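Local coordinates for protein enolase (alpha proteobacterium BAL199, PDB 3UGV) that binds magnesium as a member of the mandelate racemase/muconate lactonizing group of the enolase superfamily and probably catalyses a lyase reaction on a carboxylate substrate, at residues M298-R303 with H327-V332; S308-A313 with A334-V339; K194-R199 with D225-L230. All blocks are in the same frame, centred on the assembly; numbering follows the deposited sequence.

The three contacts all lie in the enolase C-terminal-like domain, and two of them share a helix. Contact 1 and contact 2 both use helix 330-337, their centres about 10 Å apart, and they meet directly where Phe301 CE1 comes to 3.5 Å from Trp310 CE3. Contact 3 closes earlier in the chain and carries the magnesium ligand Asp225; its centre is about 19 Å from that of contact 1, yet Met298 CE lies 4.0 Å from Lys194 NZ, and the side chain of Met298 is about 4 Å from the metal. Contact 2 stands back from this site, with the side chain of Trp310 about 13 Å from a bound magnesium ion.

Contact 1: residues M298-R303 with H327-V332; sequences MPDFMR and HLYPEV
Asp300 and His327 meet through a short but bent (140°) hydrogen bond, His327 ND1 to Asp300 OD2 at 2.6 Å. The carboxylate offers the anti lone pair of OD2, and the oxygen lies close to the imidazole plane, although the two planes are turned 47° apart. With CG anti to the backbone N (chi1 173°), the aspartate swings its carboxylate across to the ring while serving as N-cap of the short helix that follows. Met302 N donates to Asp300 OD1 at 2.9 Å, and Arg303 N more weakly. The two oxygens thus divide the hydrogen bonds, and the cap should hold the group that orients the histidine. Arg303 NH1 stands a long 3.8 Å from Asp300 OD2, a pairing of charges with no N-H aimed at the oxygen. Met298 bends at its last torsion to bring CE within 3.4 Å of His327 CD2. A weak backbone bond joins His327 N to Pro299 O, and Leu328 N is taken by Glu347.

Phe301 CB lies over the face of the Tyr329 ring, 4.2 Å from its centroid, and Val332 CG1 sits over a face of the Phe301 ring. Tyr329 OH pairs with Glu76 N. The Arg303 guanidinium is held by Glu277 O and by Phe117 O of the second subunit. A histidine hydrogen-bonded to an aspartate beside the metal site is the His-Asp arrangement familiar from mandelate racemase relatives.

Contact 2: residues S308-A313 with A334-V339; sequences SGWMRA and AHVMRV
The indole of Trp310 has Val336 over one face, its methyl CG2 standing 3.6 Å from the centroid of the five-membered ring and only 11° off the normal, a CH-pi contact; on the same side of the indole the ring of Phe301, from helix 301-304, stacks on it. The methyl lies nearest NE1, and Val336 CB follows at 3.6 Å from Trp310 CD1. At the edge, in the ring plane, lies Met311 SD from the next residue of the same helix. Met337 approaches obliquely instead: its SD is 3.9 Å from Trp310 CZ2, an oblique Met-aromatic contact beside the benzene half.

The indole reaches across to the other helix because Trp310 CG stands opposite the backbone N (chi1 174°). Its ring N-H is used beyond the two segments, by Thr340 OG1, and this bond should fix the rotation of the indole against the valine. Met311, partly exposed, folds back at chi2 and chi3, and the bend carries its methyl to Val339, with Met311 CE 3.7 Å from Val339 CG2. The two side chains cross at about a right angle.

Side chains alone join the segments, with CA atoms no nearer than 7.7 Å, at Met311 and Val336. Helix 306-320 is thereby packed against the C-terminal part of helix 330-337 and the residues that follow, while Met337 and Ala334 rest on strand 157-162.

Contact 3: residues K194-R199 with D225-L230; sequences KLRMGR and DFNQGL. With MG (magnesium ion), chain B.
The magnesium site of this enolase-family barrel lies where Asp225 ends strand 221-225 beside strand 192-196. The strands run parallel: Asp225 N donates to Leu195 O at 3.0 Å, and Met197 N to Asp225 O at 3.1 Å. Asp225 OD2 binds the magnesium ion at 2.0 Å, and Glu251, Glu277 and three waters complete the shell. The other oxygen, OD1, accepts from Asn227 N at 2.7 Å, an Asx turn that should steady the carboxylate for the metal. This is the C-terminal rim of a TIM-type barrel, where successive strand ends bring the acidic ligands together.

In Lys194 the bend at chi3 places NZ beside the metal's ligands, where it donates to the metal-bound water 1 at 3.2 Å and forms salt bridges with Glu251 and Glu347. Arg196 NE and Asn227 ND2 both donate to water 2, the guanidinium and amide planes only 15° apart, while Gly165 O and Ser163 O hold the far end of the arginine. Behind the site, Met197 CB covers one face of the Phe226 ring, 4.1 Å from its centroid, and Leu230 CD1 lies over the opposite face.

Contact 1: residues M298-R303 with H327-V332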
loop_
_atom_site.group_PDB
_atom_site.type_symbol
_atom_site.label_atom_id
_atom_site.label_comp_id
_atom_site.label_asym_id
_atom_site.label_seq_id
_atom_site.Cartn_x
_atom_site.Cartn_y
_atom_site.Cartn_z
ATOM N N MET F 298 -2.248 -23.766 -11.448
ATOM C CA MET F 298 -2.585 -24.890 -12.328
ATOM C C MET F 298 -4.087 -24.970 -12.594
ATOM O O MET F 298 -4.805 -25.686 -11.897
ATOM C CB MET F 298 -2.079 -26.234 -11.756
ATOM C CG MET F 298 -2.446 -26.446 -10.283
ATOM S SD MET F 298 -1.872 -28.034 -9.602
ATOM C CE MET F 298 -3.149 -29.130 -10.197
ATOM N N PRO F 299 -4.571 -24.248 -13.617
ATOM C CA PRO F 299 -6.013 -24.253 -13.903
ATOM C C PRO F 299 -6.529 -25.611 -14.385
ATOM O O PRO F 299 -5.822 -26.367 -15.053
ATOM C CB PRO F 299 -6.154 -23.210 -15.015
ATOM C CG PRO F 299 -4.953 -22.360 -14.876
ATOM C CD PRO F 299 -3.855 -23.287 -14.464
ATOM N N ASP F 300 -7.764 -25.905 -14.010
ATOM C CA ASP F 300 -8.484 -27.087 -14.435
ATOM C C ASP F 300 -9.391 -26.670 -15.594
ATOM O O ASP F 300 -10.041 -25.627 -15.510
ATOM C CB ASP F 300 -9.323 -27.584 -13.256
ATOM C CG ASP F 300 -10.249 -28.715 -13.634
ATOM O OD1 ASP F 300 -11.287 -28.436 -14.265
ATOM O OD2 ASP F 300 -9.946 -29.880 -13.296
ATOM N N PHE F 301 -9.450 -27.470 -16.662
ATOM C CA PHE F 301 -10.157 -27.062 -17.895
ATOM C C PHE F 301 -11.685 -26.933 -17.806
ATOM O O PHE F 301 -12.296 -26.151 -18.544
ATOM C CB PHE F 301 -9.742 -27.941 -19.084
ATOM C CG PHE F 301 -8.297 -27.780 -19.449
ATOM C CD1 PHE F 301 -7.891 -26.741 -20.274
ATOM C CD2 PHE F 301 -7.341 -28.625 -18.920
ATOM C CE1 PHE F 301 -6.560 -26.566 -20.586
ATOM C CE2 PHE F 301 -6.001 -28.458 -19.229
ATOM C CZ PHE F 301 -5.610 -27.425 -20.058
ATOM N N MET F 302 -12.316 -27.689 -16.918
ATOM C CA MET F 302 -13.750 -27.511 -16.761
ATOM C C MET F 302 -14.082 -26.246 -15.964
ATOM O O MET F 302 -15.196 -25.733 -16.059
ATOM C CB MET F 302 -14.414 -28.740 -16.146
ATOM C CG MET F 302 -14.385 -28.765 -14.651
ATOM S SD MET F 302 -15.342 -30.136 -13.977
ATOM C CE MET F 302 -14.821 -30.091 -12.260
ATOM N N ARG F 303 -13.108 -25.726 -15.212
ATOM C CA ARG F 303 -13.352 -24.581 -14.337
ATOM C C ARG F 303 -12.814 -23.269 -14.911
ATOM O O ARG F 303 -13.419 -22.217 -14.726
ATOM C CB ARG F 303 -12.757 -24.811 -12.944
ATOM C CG ARG F 303 -13.380 -25.950 -12.152
ATOM C CD ARG F 303 -12.921 -25.965 -10.679
ATOM N NE ARG F 303 -13.397 -27.165 -9.991
ATOM C CZ ARG F 303 -12.658 -28.254 -9.754
ATOM N NH1 ARG F 303 -11.385 -28.306 -10.126
ATOM N NH2 ARG F 303 -13.190 -29.305 -9.141
ATOM N N HIS F 327 -4.238 -29.156 -14.845
ATOM C CA HIS F 327 -4.932 -30.049 -13.943
ATOM C C HIS F 327 -5.966 -30.857 -14.704
ATOM O O HIS F 327 -6.857 -30.292 -15.341
ATOM C CB HIS F 327 -5.621 -29.280 -12.837
ATOM C CG HIS F 327 -6.374 -30.158 -11.895
ATOM N ND1 HIS F 327 -7.751 -30.230 -11.882
ATOM C CD2 HIS F 327 -5.940 -31.016 -10.941
ATOM C CE1 HIS F 327 -8.133 -31.078 -10.945
ATOM N NE2 HIS F 327 -7.054 -31.578 -10.368
ATOM N N LEU F 328 -5.832 -32.177 -14.625
ATOM C CA LEU F 328 -6.652 -33.114 -15.382
ATOM C C LEU F 328 -6.563 -32.879 -16.906
ATOM O O LEU F 328 -5.737 -32.082 -17.385
ATOM C CB LEU F 328 -8.096 -33.096 -14.870
ATOM C CG LEU F 328 -8.269 -33.488 -13.395
ATOM C CD1 LEU F 328 -9.729 -33.383 -12.941
ATOM C CD2 LEU F 328 -7.732 -34.898 -13.149
ATOM N N TYR F 329 -7.391 -33.602 -17.656
ATOM C CA TYR F 329 -7.488 -33.442 -19.110
ATOM C C TYR F 329 -6.141 -33.426 -19.809
ATOM O O TYR F 329 -5.791 -32.446 -20.459
ATOM C CB TYR F 329 -8.256 -32.164 -19.459
ATOM C CG TYR F 329 -9.546 -32.026 -18.692
ATOM C CD1 TYR F 329 -10.726 -32.543 -19.198
ATOM C CD2 TYR F 329 -9.577 -31.392 -17.458
ATOM C CE1 TYR F 329 -11.910 -32.432 -18.503
ATOM C CE2 TYR F 329 -10.760 -31.278 -16.745
ATOM C CZ TYR F 329 -11.926 -31.804 -17.275
ATOM O OH TYR F 329 -13.113 -31.693 -16.590
ATOM N N PRO F 330 -5.391 -34.526 -19.699
ATOM C CA PRO F 330 -4.015 -34.582 -20.203
ATOM C C PRO F 330 -3.952 -34.314 -21.699
ATOM O O PRO F 330 -2.982 -33.711 -22.170
ATOM C CB PRO F 330 -3.576 -36.019 -19.884
ATOM C CG PRO F 330 -4.466 -36.443 -18.793
ATOM C CD PRO F 330 -5.780 -35.764 -19.014
ATOM N N GLU F 331 -4.975 -34.724 -22.442
ATOM C CA GLU F 331 -4.956 -34.494 -23.892
ATOM C C GLU F 331 -5.082 -33.016 -24.284
ATOM O O GLU F 331 -4.197 -32.487 -24.954
ATOM C CB GLU F 331 -5.984 -35.361 -24.624
ATOM C CG GLU F 331 -5.794 -36.848 -24.380
ATOM C CD GLU F 331 -6.309 -37.280 -23.014
ATOM O OE1 GLU F 331 -7.139 -36.553 -22.422
ATOM O OE2 GLU F 331 -5.882 -38.345 -22.530
ATOM N N VAL F 332 -6.167 -32.355 -23.878
ATOM C CA VAL F 332 -6.291 -30.919 -24.106
ATOM C C VAL F 332 -5.103 -30.250 -23.444
ATOM O O VAL F 332 -4.483 -29.332 -23.996
ATOM C CB VAL F 332 -7.574 -30.321 -23.491
ATOM C CG1 VAL F 332 -7.688 -28.851 -23.861
ATOM C CG2 VAL F 332 -8.803 -31.071 -23.960
#

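Contact 2: residues S308-A313 with A334-V339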
loop_
_atom_site.group_PDB
_atom_site.type_symbol
_atom_site.label_atom_id
_atom_site.label_comp_id
_atom_site.label_asym_id
_atom_site.label_seq_id
_atom_site.Cartn_x
_atom_site.Cartn_y
_atom_site.Cartn_z
ATOM N N SER F 308 -10.656 -21.779 -24.384
ATOM C CA SER F 308 -10.768 -20.315 -24.414
ATOM C C SER F 308 -10.251 -19.669 -23.145
ATOM O O SER F 308 -9.410 -18.767 -23.201
ATOM C CB SER F 308 -12.224 -19.884 -24.620
ATOM O OG SER F 308 -12.677 -20.264 -25.900
ATOM N N GLY F 309 -10.768 -20.126 -22.002
ATOM C CA GLY F 309 -10.313 -19.636 -20.708
ATOM C C GLY F 309 -8.845 -19.895 -20.425
ATOM O O GLY F 309 -8.170 -19.044 -19.847
ATOM N N TRP F 310 -8.334 -21.058 -20.832
ATOM C CA TRP F 310 -6.921 -21.350 -20.609
ATOM C C TRP F 310 -6.030 -20.345 -21.328
ATOM O O TRP F 310 -5.052 -19.854 -20.757
ATOM C CB TRP F 310 -6.556 -22.764 -21.057
ATOM C CG TRP F 310 -5.069 -23.008 -20.950
ATOM C CD1 TRP F 310 -4.116 -22.620 -21.834
ATOM C CD2 TRP F 310 -4.376 -23.653 -19.871
ATOM N NE1 TRP F 310 -2.877 -22.992 -21.389
ATOM C CE2 TRP F 310 -3.009 -23.629 -20.185
ATOM C CE3 TRP F 310 -4.784 -24.256 -18.677
ATOM C CZ2 TRP F 310 -2.039 -24.190 -19.349
ATOM C CZ3 TRP F 310 -3.824 -24.805 -17.845
ATOM C CH2 TRP F 310 -2.469 -24.771 -18.188
ATOM N N MET F 311 -6.359 -20.037 -22.580
ATOM C CA MET F 311 -5.498 -19.158 -23.373
ATOM C C MET F 311 -5.473 -17.756 -22.781
ATOM O O MET F 311 -4.439 -17.095 -22.776
ATOM C CB MET F 311 -5.919 -19.117 -24.854
ATOM C CG MET F 311 -5.806 -20.463 -25.612
ATOM S SD MET F 311 -4.241 -21.343 -25.424
ATOM C CE MET F 311 -3.076 -20.138 -26.037
ATOM N N ARG F 312 -6.618 -17.304 -22.285
ATOM C CA ARG F 312 -6.691 -16.003 -21.633
ATOM C C ARG F 312 -5.872 -15.988 -20.347
ATOM O O ARG F 312 -5.183 -15.012 -20.046
ATOM C CB ARG F 312 -8.146 -15.622 -21.372
ATOM C CG ARG F 312 -8.861 -15.263 -22.667
ATOM C CD ARG F 312 -10.349 -15.087 -22.496
ATOM N NE ARG F 312 -11.029 -15.187 -23.783
ATOM C CZ ARG F 312 -12.286 -14.820 -24.006
ATOM N NH1 ARG F 312 -13.021 -14.303 -23.028
ATOM N NH2 ARG F 312 -12.806 -14.970 -25.215
ATOM N N ALA F 313 -5.939 -17.095 -19.612
ATOM C CA ALA F 313 -5.237 -17.228 -18.352
ATOM C C ALA F 313 -3.749 -17.351 -18.614
ATOM O O ALA F 313 -2.943 -16.853 -17.832
ATOM C CB ALA F 313 -5.754 -18.440 -17.568
ATOM N N ALA F 334 -1.962 -31.331 -22.923
ATOM C CA ALA F 334 -0.733 -31.370 -23.710
ATOM C C ALA F 334 -0.794 -30.416 -24.915
ATOM O O ALA F 334 0.205 -29.759 -25.253
ATOM C CB ALA F 334 -0.400 -32.802 -24.135
ATOM N N HIS F 335 -1.966 -30.315 -25.543
ATOM C CA HIS F 335 -2.118 -29.408 -26.683
ATOM C C HIS F 335 -1.849 -27.950 -26.318
ATOM O O HIS F 335 -1.005 -27.317 -26.946
ATOM C CB HIS F 335 -3.488 -29.561 -27.357
ATOM C CG HIS F 335 -3.560 -30.710 -28.316
ATOM N ND1 HIS F 335 -3.187 -30.601 -29.640
ATOM C CD2 HIS F 335 -3.954 -31.994 -28.140
ATOM C CE1 HIS F 335 -3.351 -31.767 -30.239
ATOM N NE2 HIS F 335 -3.813 -32.629 -29.350
ATOM N N VAL F 336 -2.542 -27.426 -25.300
ATOM C CA VAL F 336 -2.385 -26.008 -24.947
ATOM C C VAL F 336 -1.038 -25.721 -24.301
ATOM O O VAL F 336 -0.532 -24.606 -24.410
ATOM C CB VAL F 336 -3.514 -25.456 -24.020
ATOM C CG1 VAL F 336 -4.854 -25.535 -24.704
ATOM C CG2 VAL F 336 -3.543 -26.205 -22.693
ATOM N N MET F 337 -0.456 -26.716 -23.631
ATOM C CA MET F 337 0.875 -26.529 -23.029
ATOM C C MET F 337 1.934 -26.287 -24.091
ATOM O O MET F 337 2.956 -25.649 -23.822
ATOM C CB MET F 337 1.281 -27.707 -22.131
ATOM C CG MET F 337 0.505 -27.781 -20.832
ATOM S SD MET F 337 1.058 -26.538 -19.658
ATOM C CE MET F 337 2.489 -27.373 -18.960
ATOM N N ARG F 338 1.677 -26.791 -25.298
ATOM C CA ARG F 338 2.576 -26.583 -26.435
ATOM C C ARG F 338 2.624 -25.120 -26.865
ATOM O O ARG F 338 3.585 -24.697 -27.490
ATOM C CB ARG F 338 2.181 -27.467 -27.627
ATOM C CG ARG F 338 2.466 -28.959 -27.438
ATOM C CD ARG F 338 3.958 -29.255 -27.362
ATOM N NE ARG F 338 4.661 -28.828 -28.569
ATOM C CZ ARG F 338 5.965 -29.019 -28.792
ATOM N NH1 ARG F 338 6.721 -29.639 -27.893
ATOM N NH2 ARG F 338 6.519 -28.596 -29.922
ATOM N N VAL F 339 1.594 -24.348 -26.537
ATOM C CA VAL F 339 1.601 -22.926 -26.876
ATOM C C VAL F 339 1.470 -22.041 -25.648
ATOM O O VAL F 339 1.154 -20.862 -25.768
ATOM C CB VAL F 339 0.480 -22.562 -27.847
ATOM C CG1 VAL F 339 0.654 -23.329 -29.139
ATOM C CG2 VAL F 339 -0.879 -22.865 -27.218
#

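Contact 3: residues K194-R199 with D225-L230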
loop_
_atom_site.group_PDB
_atom_site.type_symbol
_atom_site.label_atom_id
_atom_site.label_comp_id
_atom_site.label_asym_id
_atom_site.label_seq_id
_atom_site.Cartn_x
_atom_site.Cartn_y
_atom_site.Cartn_z
ATOM N N LYS F 194 3.039 -36.919 -8.067
ATOM C CA LYS F 194 2.229 -36.237 -7.063
ATOM C C LYS F 194 2.049 -37.105 -5.824
ATOM O O LYS F 194 1.595 -38.242 -5.908
ATOM C CB LYS F 194 0.859 -35.820 -7.598
ATOM C CG LYS F 194 -0.003 -35.171 -6.505
ATOM C CD LYS F 194 -1.071 -34.297 -7.085
ATOM C CE LYS F 194 -0.495 -32.977 -7.530
ATOM N NZ LYS F 194 -1.490 -32.258 -8.361
ATOM N N LEU F 195 2.380 -36.543 -4.670
ATOM C CA LEU F 195 2.261 -37.246 -3.405
ATOM C C LEU F 195 1.166 -36.582 -2.552
ATOM O O LEU F 195 1.227 -35.384 -2.276
ATOM C CB LEU F 195 3.614 -37.218 -2.682
ATOM C CG LEU F 195 3.677 -37.828 -1.291
ATOM C CD1 LEU F 195 3.411 -39.306 -1.402
ATOM C CD2 LEU F 195 5.015 -37.563 -0.637
ATOM N N ARG F 196 0.154 -37.347 -2.145
ATOM C CA ARG F 196 -0.902 -36.766 -1.320
ATOM C C ARG F 196 -0.525 -36.795 0.160
ATOM O O ARG F 196 0.063 -37.762 0.652
ATOM C CB ARG F 196 -2.245 -37.459 -1.545
ATOM C CG ARG F 196 -3.012 -36.975 -2.775
ATOM C CD ARG F 196 -2.536 -37.599 -4.093
ATOM N NE ARG F 196 -3.235 -37.012 -5.241
ATOM C CZ ARG F 196 -3.254 -37.534 -6.468
ATOM N NH1 ARG F 196 -2.610 -38.668 -6.710
ATOM N NH2 ARG F 196 -3.923 -36.928 -7.455
ATOM N N MET F 197 -0.854 -35.717 0.859
ATOM C CA MET F 197 -0.599 -35.621 2.292
ATOM C C MET F 197 -1.872 -35.216 3.039
ATOM O O MET F 197 -2.864 -34.787 2.437
ATOM C CB MET F 197 0.516 -34.614 2.583
ATOM C CG MET F 197 1.929 -35.091 2.171
ATOM S SD MET F 197 3.229 -34.162 3.043
ATOM C CE MET F 197 4.714 -34.968 2.457
ATOM N N GLY F 198 -1.839 -35.358 4.354
ATOM C CA GLY F 198 -2.984 -35.030 5.177
ATOM C C GLY F 198 -3.406 -36.159 6.103
ATOM O O GLY F 198 -4.573 -36.258 6.469
ATOM N N ARG F 199 -2.464 -37.020 6.479
ATOM C CA ARG F 199 -2.762 -38.057 7.454
ATOM C C ARG F 199 -3.102 -37.429 8.804
ATOM O O ARG F 199 -2.839 -36.253 9.026
ATOM C CB ARG F 199 -1.583 -39.015 7.575
ATOM C CG ARG F 199 -1.493 -39.950 6.384
ATOM C CD ARG F 199 -0.109 -40.539 6.235
ATOM N NE ARG F 199 0.011 -41.311 4.999
ATOM C CZ ARG F 199 0.354 -40.802 3.818
ATOM N NH1 ARG F 199 0.611 -39.505 3.692
ATOM N NH2 ARG F 199 0.437 -41.590 2.754
ATOM N N ASP F 225 0.156 -32.542 -2.445
ATOM C CA ASP F 225 -1.187 -31.975 -2.485
ATOM C C ASP F 225 -1.963 -32.324 -1.224
ATOM O O ASP F 225 -2.093 -33.505 -0.877
ATOM C CB ASP F 225 -1.950 -32.513 -3.693
ATOM C CG ASP F 225 -3.186 -31.677 -4.030
ATOM O OD1 ASP F 225 -3.764 -30.998 -3.137
ATOM O OD2 ASP F 225 -3.573 -31.694 -5.205
ATOM N N PHE F 226 -2.484 -31.302 -0.546
ATOM C CA PHE F 226 -3.259 -31.520 0.673
ATOM C C PHE F 226 -4.745 -31.561 0.390
ATOM O O PHE F 226 -5.528 -31.873 1.270
ATOM C CB PHE F 226 -3.000 -30.413 1.680
ATOM C CG PHE F 226 -1.715 -30.552 2.426
ATOM C CD1 PHE F 226 -1.641 -31.344 3.556
ATOM C CD2 PHE F 226 -0.584 -29.859 2.021
ATOM C CE1 PHE F 226 -0.455 -31.462 4.269
ATOM C CE2 PHE F 226 0.612 -29.976 2.726
ATOM C CZ PHE F 226 0.673 -30.783 3.845
ATOM N N ASN F 227 -5.130 -31.212 -0.831
ATOM C CA ASN F 227 -6.537 -31.179 -1.211
ATOM C C ASN F 227 -7.432 -30.386 -0.269
ATOM O O ASN F 227 -8.500 -30.855 0.092
ATOM C CB ASN F 227 -7.085 -32.600 -1.375
ATOM C CG ASN F 227 -6.545 -33.282 -2.618
ATOM O OD1 ASN F 227 -6.894 -32.911 -3.736
ATOM N ND2 ASN F 227 -5.675 -34.272 -2.428
ATOM N N GLN F 228 -6.991 -29.189 0.118
ATOM C CA GLN F 228 -7.800 -28.284 0.923
ATOM C C GLN F 228 -8.147 -28.871 2.289
ATOM O O GLN F 228 -9.097 -28.424 2.917
ATOM C CB GLN F 228 -9.116 -27.972 0.199
ATOM C CG GLN F 228 -8.952 -27.343 -1.153
ATOM C CD GLN F 228 -10.295 -27.028 -1.795
ATOM O OE1 GLN F 228 -11.076 -26.234 -1.270
ATOM N NE2 GLN F 228 -10.576 -27.666 -2.931
ATOM N N GLY F 229 -7.401 -29.871 2.751
ATOM C CA GLY F 229 -7.796 -30.590 3.956
ATOM C C GLY F 229 -7.496 -29.933 5.294
ATOM O O GLY F 229 -7.881 -30.451 6.346
ATOM N N LEU F 230 -6.803 -28.798 5.274
ATOM C CA LEU F 230 -6.343 -28.198 6.522
ATOM C C LEU F 230 -7.031 -26.877 6.768
ATOM O O LEU F 230 -7.434 -26.200 5.829
ATOM C CB LEU F 230 -4.833 -27.974 6.489
ATOM C CG LEU F 230 -3.980 -29.150 6.030
ATOM C CD1 LEU F 230 -2.520 -28.767 6.122
ATOM C CD2 LEU F 230 -4.266 -30.378 6.886
HETATM MG MG MG B . -4.698 -30.886 -6.614
HETATM O O HOH W 1 -4.661 -32.242 -8.219
HETATM O O HOH W 2 -4.704 -34.469 -5.369
HETATM O O HOH W 3 -6.417 -31.971 -6.146
HETATM O O HOH W 4 -5.220 -29.706 -4.939
#